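Integral membrane indolylacetylinositol arabinosyltransferase EmbC (Mycolicibacterium smegmatis, PDB 7BVE) probably polymerises arabinose into the arabinan of the mycobacterial cell wall as a membrane-embedded arabinosyltransferase, and is bound here by ethambutol. Local coordinates at residues A[268-273]-A[702-707]; A[329-334]-A[378-383]; A[370-375]-A[692-697]. One frame throughout, in Å; residues are numbered along the deposited sequence.

Contact 2 touches both of the others, while contacts 1 and 3 share the predicted transmembrane helix 688-710 without touching. That helix is met by the end of helix 258-272 in contact 1 and by helix 361-378 in contact 3; the centres of these two contacts are 14 Å apart and their nearest atoms about 5 Å. From contact 2, R331 NH2 lies 3.0 Å from H271 O of contact 1, a probable hydrogen bond, and T334 O packs 3.3 Å from W375 CZ2 of contact 3. Contact 2 also lies beside the drug site, since R383 lines the ethambutol pocket and the side chain of L382 is about 8 Å from the ligand.

Contact 1: A[268-273]-A[702-707]; sequences VWWHFV and VSLTLG
The C-terminal end of helix 258-272, a predicted transmembrane helix of the GT-C-type region, rests here on helix 688-710, the predicted transmembrane helix that packs against it. V273, the first residue to leave helical geometry, faces the partner helix, and its CA lies 6.4 Å from the CA of T705. Two indoles reach across, both with CG anti to the backbone N and beside the carbonyl carbon. W269 brings the edge of its ring to T705, the two side chains crossing at about a right angle. Its NE1 donates to T705 OG1 at 3.4 Å, a weak bond with an N-H...O angle of 149°, the hydroxyl lying near the plane of the indole. One face of the same ring is overlaid near its rim by V273 CG2, which stands 3.3 Å above the plane. W270 approaches L704 obliquely, and the far end of its six-membered ring, CH2, comes 3.5 Å from L704 CD1. V273 O lies 4.1 Å from L704 CB, while F272 O is bonded to N721 ND2. The hydroxyl of T705, anti to its own carbonyl carbon, gives its proton to V701 O one helical turn earlier, the stronger bond, and its oxygen receives W269 NE1. The tryptophan thus adds a weak polar tie to a joint otherwise made of van der Waals contacts, of which W270 on L704 is the apolar one.

Contact 2: A[329-334]-A[378-383]; sequences WMRFPT and LNNGLR. With PO4 (phosphate ion), chain F.
R331, at the N-cap position before helix 332-349, sends its CB out alongside the 378-383 loop rather than straight at it. CG, anti to the carbonyl carbon, passes 4.3 Å from L382 CD2, and CD runs 4.4 Å from G381 CA. A bend at chi3 then turns the guanidinium toward N380, with NE bonded to S327 OG. At the tip NH1 gives a weak hydrogen bond to N380 OD1 (2.7 Å), bent to 120°; the oxygen lies at the guanidinium edge, in its plane, and the guanidinium and amide planes are 63° apart. NH2 bonds H271 O, so the arginine ties the start of this helix to the end of helix 258-272. The loop it touches links helices 361-378 and 385-405 within the GT-C family part of the chain. There T334 OG1 donates to G381 O at 2.9 Å, nearly along the C=O axis, while its CG2 packs 3.3 Å from N379 O. L382 CD2 comes 3.3 Å from M330 O. On the pocket side, R383 touches ethambutol, forms a salt bridge with D279 through NH1, and donates from NH2 to O1 of a phosphate ion at 3.2 Å.

Contact 3: A[370-375]-A[692-697]; sequences LFLAFW and ATWALV
L372 meets W694 obliquely with CD1, 3.8 Å from CH2 at the far end of the indole, and V697 with CB, 4.0 Å from the valine CG2. The contact packs helix 361-378, one of the GT-C-type helices, against the predicted transmembrane helix 688-710; the segments 370-375 and 692-697 run in broadly the same direction at 37° to each other, their axes 9.0 Å apart at closest approach. No hydrogen bond crosses between the two segments. V697 sets CG2, anti to its carbonyl carbon, against the backbone of the partner helix, 3.9 Å from A373 N and 4.3 Å from A373 CB, where the CA atoms of A373 and V697 approach to 6.0 Å. One turn earlier on each helix the joint is continued by T693, which directs CG2 at L370 CG, 4.2 Å away. Its hydroxyl occupies the crowded position between the backbone N and the carbonyl carbon, and from there bonds L689 O of its own helix, so the threonine offers a methyl to the interface while its polar atom is satisfied. Helix 258-272 also borders this joint, with L262 against W694 and M266 against V697, and helix 517-539 supplies T525 against L370. Beside the apolar contact the two helices are tied by one polar link at the indole's corner, where W694 NE1 is hydrogen-bonded to the backbone O of W365, earlier on the same helix 361-378.

Contact 1: A[268-273]-A[702-707]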
loop_
_atom_site.group_PDB
_atom_site.type_symbol
_atom_site.label_atom_id
_atom_site.label_comp_id
_atom_site.label_asym_id
_atom_site.label_seq_id
_atom_site.Cartn_x
_atom_site.Cartn_y
_atom_site.Cartn_z
ATOM N N VAL A 268 -15.175 -21.764 -24.910
ATOM C CA VAL A 268 -16.489 -22.327 -24.586
ATOM C C VAL A 268 -16.470 -23.009 -23.214
ATOM O O VAL A 268 -17.391 -22.845 -22.394
ATOM C CB VAL A 268 -16.938 -23.285 -25.704
ATOM C CG1 VAL A 268 -18.195 -24.010 -25.336
ATOM C CG2 VAL A 268 -17.179 -22.518 -26.971
ATOM N N TRP A 269 -15.396 -23.740 -22.914
ATOM C CA TRP A 269 -15.330 -24.426 -21.632
ATOM C C TRP A 269 -15.132 -23.449 -20.478
ATOM O O TRP A 269 -15.654 -23.668 -19.382
ATOM C CB TRP A 269 -14.231 -25.482 -21.689
ATOM C CG TRP A 269 -14.095 -26.366 -20.488
ATOM C CD1 TRP A 269 -13.016 -26.461 -19.673
ATOM C CD2 TRP A 269 -15.082 -27.256 -19.952
ATOM N NE1 TRP A 269 -13.252 -27.375 -18.684
ATOM C CE2 TRP A 269 -14.510 -27.887 -18.842
ATOM C CE3 TRP A 269 -16.386 -27.597 -20.320
ATOM C CZ2 TRP A 269 -15.206 -28.805 -18.071
ATOM C CZ3 TRP A 269 -17.066 -28.518 -19.566
ATOM C CH2 TRP A 269 -16.478 -29.113 -18.455
ATOM N N TRP A 270 -14.430 -22.345 -20.709
ATOM C CA TRP A 270 -14.357 -21.318 -19.681
ATOM C C TRP A 270 -15.668 -20.561 -19.546
ATOM O O TRP A 270 -15.948 -19.999 -18.487
ATOM C CB TRP A 270 -13.229 -20.357 -20.006
ATOM C CG TRP A 270 -12.997 -19.313 -19.005
ATOM C CD1 TRP A 270 -13.423 -18.033 -19.058
ATOM C CD2 TRP A 270 -12.239 -19.436 -17.810
ATOM N NE1 TRP A 270 -12.992 -17.345 -17.962
ATOM C CE2 TRP A 270 -12.262 -18.190 -17.176
ATOM C CE3 TRP A 270 -11.548 -20.485 -17.208
ATOM C CZ2 TRP A 270 -11.620 -17.961 -15.977
ATOM C CZ3 TRP A 270 -10.917 -20.257 -16.021
ATOM C CH2 TRP A 270 -10.948 -19.003 -15.419
ATOM N N HIS A 271 -16.471 -20.508 -20.609
ATOM C CA HIS A 271 -17.800 -19.927 -20.490
ATOM C C HIS A 271 -18.679 -20.750 -19.568
ATOM O O HIS A 271 -19.518 -20.196 -18.857
ATOM C CB HIS A 271 -18.435 -19.807 -21.871
ATOM C CG HIS A 271 -19.772 -19.136 -21.878
ATOM N ND1 HIS A 271 -19.923 -17.779 -21.714
ATOM C CD2 HIS A 271 -21.016 -19.633 -22.059
ATOM C CE1 HIS A 271 -21.204 -17.472 -21.780
ATOM N NE2 HIS A 271 -21.888 -18.579 -21.989
ATOM N N PHE A 272 -18.492 -22.066 -19.543
ATOM C CA PHE A 272 -19.281 -22.856 -18.593
ATOM C C PHE A 272 -18.662 -22.955 -17.194
ATOM O O PHE A 272 -19.276 -22.506 -16.224
ATOM C CB PHE A 272 -19.568 -24.238 -19.168
ATOM C CG PHE A 272 -20.592 -24.212 -20.242
ATOM C CD1 PHE A 272 -21.928 -24.150 -19.921
ATOM C CD2 PHE A 272 -20.229 -24.214 -21.569
ATOM C CE1 PHE A 272 -22.881 -24.106 -20.896
ATOM C CE2 PHE A 272 -21.182 -24.172 -22.550
ATOM C CZ PHE A 272 -22.509 -24.117 -22.210
ATOM N N VAL A 273 -17.476 -23.542 -17.050
ATOM C CA VAL A 273 -16.829 -23.647 -15.733
ATOM C C VAL A 273 -15.819 -22.504 -15.616
ATOM O O VAL A 273 -14.618 -22.649 -15.831
ATOM C CB VAL A 273 -16.211 -25.032 -15.503
ATOM C CG1 VAL A 273 -17.271 -26.062 -15.360
ATOM C CG2 VAL A 273 -15.449 -25.495 -16.657
ATOM N N VAL A 702 -7.558 -25.826 -15.484
ATOM C CA VAL A 702 -7.587 -27.026 -14.655
ATOM C C VAL A 702 -7.915 -26.694 -13.198
ATOM O O VAL A 702 -8.585 -27.482 -12.520
ATOM C CB VAL A 702 -6.249 -27.776 -14.830
ATOM C CG1 VAL A 702 -6.072 -28.894 -13.842
ATOM C CG2 VAL A 702 -6.192 -28.374 -16.208
ATOM N N SER A 703 -7.538 -25.508 -12.710
ATOM C CA SER A 703 -7.853 -25.163 -11.326
ATOM C C SER A 703 -9.346 -24.933 -11.125
ATOM O O SER A 703 -9.921 -25.402 -10.136
ATOM C CB SER A 703 -7.057 -23.940 -10.888
ATOM O OG SER A 703 -7.515 -22.780 -11.539
ATOM N N LEU A 704 -10.014 -24.268 -12.069
ATOM C CA LEU A 704 -11.466 -24.149 -11.886
ATOM C C LEU A 704 -12.242 -25.420 -12.233
ATOM O O LEU A 704 -13.314 -25.652 -11.659
ATOM C CB LEU A 704 -12.019 -22.953 -12.644
ATOM C CG LEU A 704 -11.859 -21.696 -11.793
ATOM C CD1 LEU A 704 -12.203 -20.512 -12.559
ATOM C CD2 LEU A 704 -12.806 -21.753 -10.635
ATOM N N THR A 705 -11.713 -26.289 -13.098
ATOM C CA THR A 705 -12.370 -27.579 -13.303
ATOM C C THR A 705 -12.249 -28.469 -12.065
ATOM O O THR A 705 -13.204 -29.160 -11.689
ATOM C CB THR A 705 -11.786 -28.264 -14.531
ATOM O OG1 THR A 705 -11.854 -27.367 -15.639
ATOM C CG2 THR A 705 -12.576 -29.490 -14.881
ATOM N N LEU A 706 -11.102 -28.422 -11.378
ATOM C CA LEU A 706 -10.965 -29.163 -10.128
ATOM C C LEU A 706 -11.798 -28.555 -9.012
ATOM O O LEU A 706 -12.275 -29.280 -8.139
ATOM C CB LEU A 706 -9.507 -29.237 -9.698
ATOM C CG LEU A 706 -8.619 -30.201 -10.459
ATOM C CD1 LEU A 706 -7.205 -30.039 -9.984
ATOM C CD2 LEU A 706 -9.101 -31.600 -10.202
ATOM N N GLY A 707 -11.975 -27.235 -9.013
ATOM C CA GLY A 707 -12.899 -26.628 -8.068
ATOM C C GLY A 707 -14.334 -27.071 -8.281
ATOM O O GLY A 707 -15.095 -27.213 -7.326
#

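Contact 2: A[329-334]-A[378-383]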
loop_
_atom_site.group_PDB
_atom_site.type_symbol
_atom_site.label_atom_id
_atom_site.label_comp_id
_atom_site.label_asym_id
_atom_site.label_seq_id
_atom_site.Cartn_x
_atom_site.Cartn_y
_atom_site.Cartn_z
ATOM N N TRP A 329 -26.907 -17.256 -20.417
ATOM C CA TRP A 329 -27.534 -16.464 -21.466
ATOM C C TRP A 329 -27.051 -15.026 -21.439
ATOM O O TRP A 329 -26.866 -14.413 -22.492
ATOM C CB TRP A 329 -29.048 -16.510 -21.344
ATOM C CG TRP A 329 -29.725 -15.674 -22.373
ATOM C CD1 TRP A 329 -30.337 -14.479 -22.178
ATOM C CD2 TRP A 329 -29.822 -15.947 -23.772
ATOM N NE1 TRP A 329 -30.832 -14.000 -23.358
ATOM C CE2 TRP A 329 -30.525 -14.885 -24.354
ATOM C CE3 TRP A 329 -29.387 -16.993 -24.585
ATOM C CZ2 TRP A 329 -30.807 -14.840 -25.709
ATOM C CZ3 TRP A 329 -29.662 -16.942 -25.924
ATOM C CH2 TRP A 329 -30.365 -15.875 -26.476
ATOM N N MET A 330 -26.847 -14.465 -20.251
ATOM C CA MET A 330 -26.487 -13.060 -20.173
ATOM C C MET A 330 -25.053 -12.791 -20.595
ATOM O O MET A 330 -24.760 -11.688 -21.057
ATOM C CB MET A 330 -26.723 -12.528 -18.766
ATOM C CG MET A 330 -28.180 -12.427 -18.378
ATOM S SD MET A 330 -29.159 -11.485 -19.554
ATOM C CE MET A 330 -28.452 -9.862 -19.389
ATOM N N ARG A 331 -24.162 -13.765 -20.476
ATOM C CA ARG A 331 -22.763 -13.583 -20.831
ATOM C C ARG A 331 -22.427 -14.131 -22.205
ATOM O O ARG A 331 -21.250 -14.255 -22.531
ATOM C CB ARG A 331 -21.875 -14.251 -19.793
ATOM C CG ARG A 331 -21.997 -13.691 -18.409
ATOM C CD ARG A 331 -21.105 -14.448 -17.465
ATOM N NE ARG A 331 -21.525 -15.838 -17.343
ATOM C CZ ARG A 331 -20.788 -16.872 -17.717
ATOM N NH1 ARG A 331 -19.592 -16.668 -18.223
ATOM N NH2 ARG A 331 -21.239 -18.102 -17.582
ATOM N N PHE A 332 -23.425 -14.474 -23.007
ATOM C CA PHE A 332 -23.204 -14.986 -24.359
ATOM C C PHE A 332 -22.709 -13.955 -25.379
ATOM O O PHE A 332 -21.903 -14.338 -26.247
ATOM C CB PHE A 332 -24.498 -15.679 -24.806
ATOM C CG PHE A 332 -24.413 -16.316 -26.150
ATOM C CD1 PHE A 332 -23.566 -17.381 -26.367
ATOM C CD2 PHE A 332 -25.229 -15.898 -27.180
ATOM C CE1 PHE A 332 -23.498 -17.984 -27.602
ATOM C CE2 PHE A 332 -25.167 -16.502 -28.412
ATOM C CZ PHE A 332 -24.302 -17.546 -28.621
ATOM N N PRO A 333 -23.133 -12.673 -25.368
ATOM C CA PRO A 333 -22.447 -11.698 -26.236
ATOM C C PRO A 333 -20.975 -11.505 -25.935
ATOM O O PRO A 333 -20.210 -11.206 -26.853
ATOM C CB PRO A 333 -23.234 -10.410 -25.987
ATOM C CG PRO A 333 -24.540 -10.850 -25.651
ATOM C CD PRO A 333 -24.382 -12.070 -24.855
ATOM N N THR A 334 -20.549 -11.697 -24.690
ATOM C CA THR A 334 -19.132 -11.625 -24.356
ATOM C C THR A 334 -18.359 -12.792 -24.969
ATOM O O THR A 334 -17.213 -12.632 -25.411
ATOM C CB THR A 334 -18.990 -11.599 -22.839
ATOM O OG1 THR A 334 -19.764 -10.515 -22.322
ATOM C CG2 THR A 334 -17.572 -11.388 -22.435
ATOM N N LEU A 378 -9.996 -11.884 -16.906
ATOM C CA LEU A 378 -10.369 -10.478 -16.871
ATOM C C LEU A 378 -11.614 -10.110 -17.658
ATOM O O LEU A 378 -12.149 -9.023 -17.426
ATOM C CB LEU A 378 -9.206 -9.610 -17.374
ATOM C CG LEU A 378 -7.992 -9.453 -16.465
ATOM C CD1 LEU A 378 -6.839 -8.857 -17.207
ATOM C CD2 LEU A 378 -8.348 -8.562 -15.316
ATOM N N ASN A 379 -12.105 -10.954 -18.566
ATOM C CA ASN A 379 -13.201 -10.550 -19.439
ATOM C C ASN A 379 -14.342 -11.558 -19.457
ATOM O O ASN A 379 -14.991 -11.722 -20.482
ATOM C CB ASN A 379 -12.715 -10.322 -20.870
ATOM C CG ASN A 379 -11.801 -9.137 -20.997
ATOM O OD1 ASN A 379 -11.953 -8.160 -20.294
ATOM N ND2 ASN A 379 -10.873 -9.200 -21.928
ATOM N N ASN A 380 -14.599 -12.266 -18.360
ATOM C CA ASN A 380 -15.741 -13.184 -18.317
ATOM C C ASN A 380 -16.902 -12.562 -17.539
ATOM O O ASN A 380 -17.275 -13.008 -16.459
ATOM C CB ASN A 380 -15.331 -14.522 -17.716
ATOM C CG ASN A 380 -16.351 -15.608 -17.979
ATOM O OD1 ASN A 380 -17.295 -15.414 -18.733
ATOM N ND2 ASN A 380 -16.188 -16.738 -17.326
ATOM N N GLY A 381 -17.498 -11.535 -18.110
ATOM C CA GLY A 381 -18.567 -10.858 -17.420
ATOM C C GLY A 381 -19.311 -9.883 -18.289
ATOM O O GLY A 381 -19.263 -9.955 -19.516
ATOM N N LEU A 382 -20.002 -8.960 -17.628
ATOM C CA LEU A 382 -20.862 -7.984 -18.280
ATOM C C LEU A 382 -20.244 -6.597 -18.342
ATOM O O LEU A 382 -20.914 -5.657 -18.769
ATOM C CB LEU A 382 -22.205 -7.919 -17.553
ATOM C CG LEU A 382 -23.004 -9.214 -17.560
ATOM C CD1 LEU A 382 -24.262 -9.057 -16.758
ATOM C CD2 LEU A 382 -23.326 -9.589 -18.969
ATOM N N ARG A 383 -18.980 -6.455 -17.951
ATOM C CA ARG A 383 -18.302 -5.169 -17.928
ATOM C C ARG A 383 -18.046 -4.660 -19.352
ATOM O O ARG A 383 -18.186 -5.412 -20.317
ATOM C CB ARG A 383 -17.007 -5.316 -17.128
ATOM C CG ARG A 383 -17.277 -5.372 -15.645
ATOM C CD ARG A 383 -16.037 -5.273 -14.805
ATOM N NE ARG A 383 -15.341 -3.997 -15.002
ATOM C CZ ARG A 383 -15.687 -2.867 -14.407
ATOM N NH1 ARG A 383 -16.728 -2.833 -13.588
ATOM N NH2 ARG A 383 -15.009 -1.760 -14.642
HETATM P P PO4 F . -15.694 1.854 -12.858
HETATM O O1 PO4 F . -16.038 1.260 -14.200
HETATM O O2 PO4 F . -15.336 0.752 -11.896
HETATM O O3 PO4 F . -14.528 2.796 -13.018
HETATM O O4 PO4 F . -16.873 2.619 -12.316
#

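Contact 3: A[370-375]-A[692-697]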
loop_
_atom_site.group_PDB
_atom_site.type_symbol
_atom_site.label_atom_id
_atom_site.label_comp_id
_atom_site.label_asym_id
_atom_site.label_seq_id
_atom_site.Cartn_x
_atom_site.Cartn_y
_atom_site.Cartn_z
ATOM N N LEU A 370 -1.135 -15.269 -25.329
ATOM C CA LEU A 370 -1.333 -13.989 -24.645
ATOM C C LEU A 370 -2.770 -13.495 -24.758
ATOM O O LEU A 370 -3.270 -12.839 -23.833
ATOM C CB LEU A 370 -0.366 -12.933 -25.164
ATOM C CG LEU A 370 0.992 -12.786 -24.494
ATOM C CD1 LEU A 370 1.841 -11.850 -25.280
ATOM C CD2 LEU A 370 0.749 -12.180 -23.137
ATOM N N PHE A 371 -3.462 -13.827 -25.854
ATOM C CA PHE A 371 -4.884 -13.524 -25.946
ATOM C C PHE A 371 -5.680 -14.250 -24.870
ATOM O O PHE A 371 -6.494 -13.634 -24.181
ATOM C CB PHE A 371 -5.419 -13.863 -27.330
ATOM C CG PHE A 371 -6.896 -13.719 -27.435
ATOM C CD1 PHE A 371 -7.482 -12.476 -27.410
ATOM C CD2 PHE A 371 -7.703 -14.835 -27.535
ATOM C CE1 PHE A 371 -8.838 -12.344 -27.479
ATOM C CE2 PHE A 371 -9.057 -14.706 -27.602
ATOM C CZ PHE A 371 -9.624 -13.457 -27.581
ATOM N N LEU A 372 -5.455 -15.556 -24.698
ATOM C CA LEU A 372 -6.202 -16.280 -23.672
ATOM C C LEU A 372 -5.786 -15.874 -22.262
ATOM O O LEU A 372 -6.632 -15.807 -21.365
ATOM C CB LEU A 372 -6.048 -17.780 -23.866
ATOM C CG LEU A 372 -6.775 -18.360 -25.064
ATOM C CD1 LEU A 372 -6.387 -19.791 -25.207
ATOM C CD2 LEU A 372 -8.253 -18.249 -24.858
ATOM N N ALA A 373 -4.506 -15.558 -22.056
ATOM C CA ALA A 373 -4.029 -15.167 -20.733
ATOM C C ALA A 373 -4.574 -13.817 -20.305
ATOM O O ALA A 373 -4.695 -13.554 -19.106
ATOM C CB ALA A 373 -2.503 -15.148 -20.712
ATOM N N PHE A 374 -4.894 -12.945 -21.253
ATOM C CA PHE A 374 -5.638 -11.740 -20.902
ATOM C C PHE A 374 -7.147 -11.927 -20.857
ATOM O O PHE A 374 -7.806 -11.299 -20.025
ATOM C CB PHE A 374 -5.310 -10.609 -21.867
ATOM C CG PHE A 374 -4.197 -9.750 -21.413
ATOM C CD1 PHE A 374 -4.477 -8.705 -20.540
ATOM C CD2 PHE A 374 -2.902 -9.950 -21.806
ATOM C CE1 PHE A 374 -3.496 -7.890 -20.095
ATOM C CE2 PHE A 374 -1.905 -9.128 -21.369
ATOM C CZ PHE A 374 -2.203 -8.092 -20.499
ATOM N N TRP A 375 -7.717 -12.768 -21.719
ATOM C CA TRP A 375 -9.167 -12.875 -21.801
ATOM C C TRP A 375 -9.756 -13.618 -20.617
ATOM O O TRP A 375 -10.809 -13.224 -20.112
ATOM C CB TRP A 375 -9.581 -13.586 -23.084
ATOM C CG TRP A 375 -11.051 -13.537 -23.280
ATOM C CD1 TRP A 375 -11.962 -14.475 -22.915
ATOM C CD2 TRP A 375 -11.784 -12.490 -23.903
ATOM N NE1 TRP A 375 -13.220 -14.072 -23.255
ATOM C CE2 TRP A 375 -13.135 -12.853 -23.867
ATOM C CE3 TRP A 375 -11.428 -11.274 -24.483
ATOM C CZ2 TRP A 375 -14.123 -12.047 -24.375
ATOM C CZ3 TRP A 375 -12.409 -10.483 -24.993
ATOM C CH2 TRP A 375 -13.739 -10.876 -24.949
ATOM N N ALA A 692 5.332 -20.539 -21.667
ATOM C CA ALA A 692 4.933 -19.938 -20.395
ATOM C C ALA A 692 3.454 -19.563 -20.384
ATOM O O ALA A 692 2.733 -19.847 -19.413
ATOM C CB ALA A 692 5.796 -18.719 -20.105
ATOM N N THR A 693 2.973 -18.958 -21.474
ATOM C CA THR A 693 1.581 -18.537 -21.540
ATOM C C THR A 693 0.630 -19.724 -21.617
ATOM O O THR A 693 -0.407 -19.723 -20.945
ATOM C CB THR A 693 1.383 -17.591 -22.718
ATOM O OG1 THR A 693 1.948 -18.161 -23.896
ATOM C CG2 THR A 693 2.019 -16.251 -22.439
ATOM N N TRP A 694 0.966 -20.765 -22.387
ATOM C CA TRP A 694 0.073 -21.916 -22.409
ATOM C C TRP A 694 0.131 -22.722 -21.119
ATOM O O TRP A 694 -0.881 -23.319 -20.732
ATOM C CB TRP A 694 0.363 -22.797 -23.617
ATOM C CG TRP A 694 -0.241 -22.254 -24.849
ATOM C CD1 TRP A 694 0.361 -21.492 -25.789
ATOM C CD2 TRP A 694 -1.595 -22.416 -25.272
ATOM N NE1 TRP A 694 -0.527 -21.165 -26.777
ATOM C CE2 TRP A 694 -1.737 -21.723 -26.480
ATOM C CE3 TRP A 694 -2.706 -23.086 -24.743
ATOM C CZ2 TRP A 694 -2.939 -21.686 -27.180
ATOM C CZ3 TRP A 694 -3.892 -23.041 -25.427
ATOM C CH2 TRP A 694 -4.006 -22.344 -26.629
ATOM N N ALA A 695 1.260 -22.699 -20.405
ATOM C CA ALA A 695 1.319 -23.353 -19.104
ATOM C C ALA A 695 0.416 -22.659 -18.095
ATOM O O ALA A 695 -0.318 -23.319 -17.348
ATOM C CB ALA A 695 2.757 -23.383 -18.601
ATOM N N LEU A 696 0.413 -21.325 -18.089
ATOM C CA LEU A 696 -0.472 -20.620 -17.162
ATOM C C LEU A 696 -1.944 -20.749 -17.553
ATOM O O LEU A 696 -2.813 -20.828 -16.676
ATOM C CB LEU A 696 -0.071 -19.158 -17.037
ATOM C CG LEU A 696 0.777 -18.799 -15.814
ATOM C CD1 LEU A 696 -0.044 -18.970 -14.556
ATOM C CD2 LEU A 696 2.056 -19.606 -15.728
ATOM N N VAL A 697 -2.248 -20.802 -18.855
ATOM C CA VAL A 697 -3.640 -20.967 -19.286
ATOM C C VAL A 697 -4.179 -22.331 -18.861
ATOM O O VAL A 697 -5.298 -22.439 -18.332
ATOM C CB VAL A 697 -3.766 -20.745 -20.805
ATOM C CG1 VAL A 697 -5.108 -21.179 -21.308
ATOM C CG2 VAL A 697 -3.608 -19.285 -21.129
#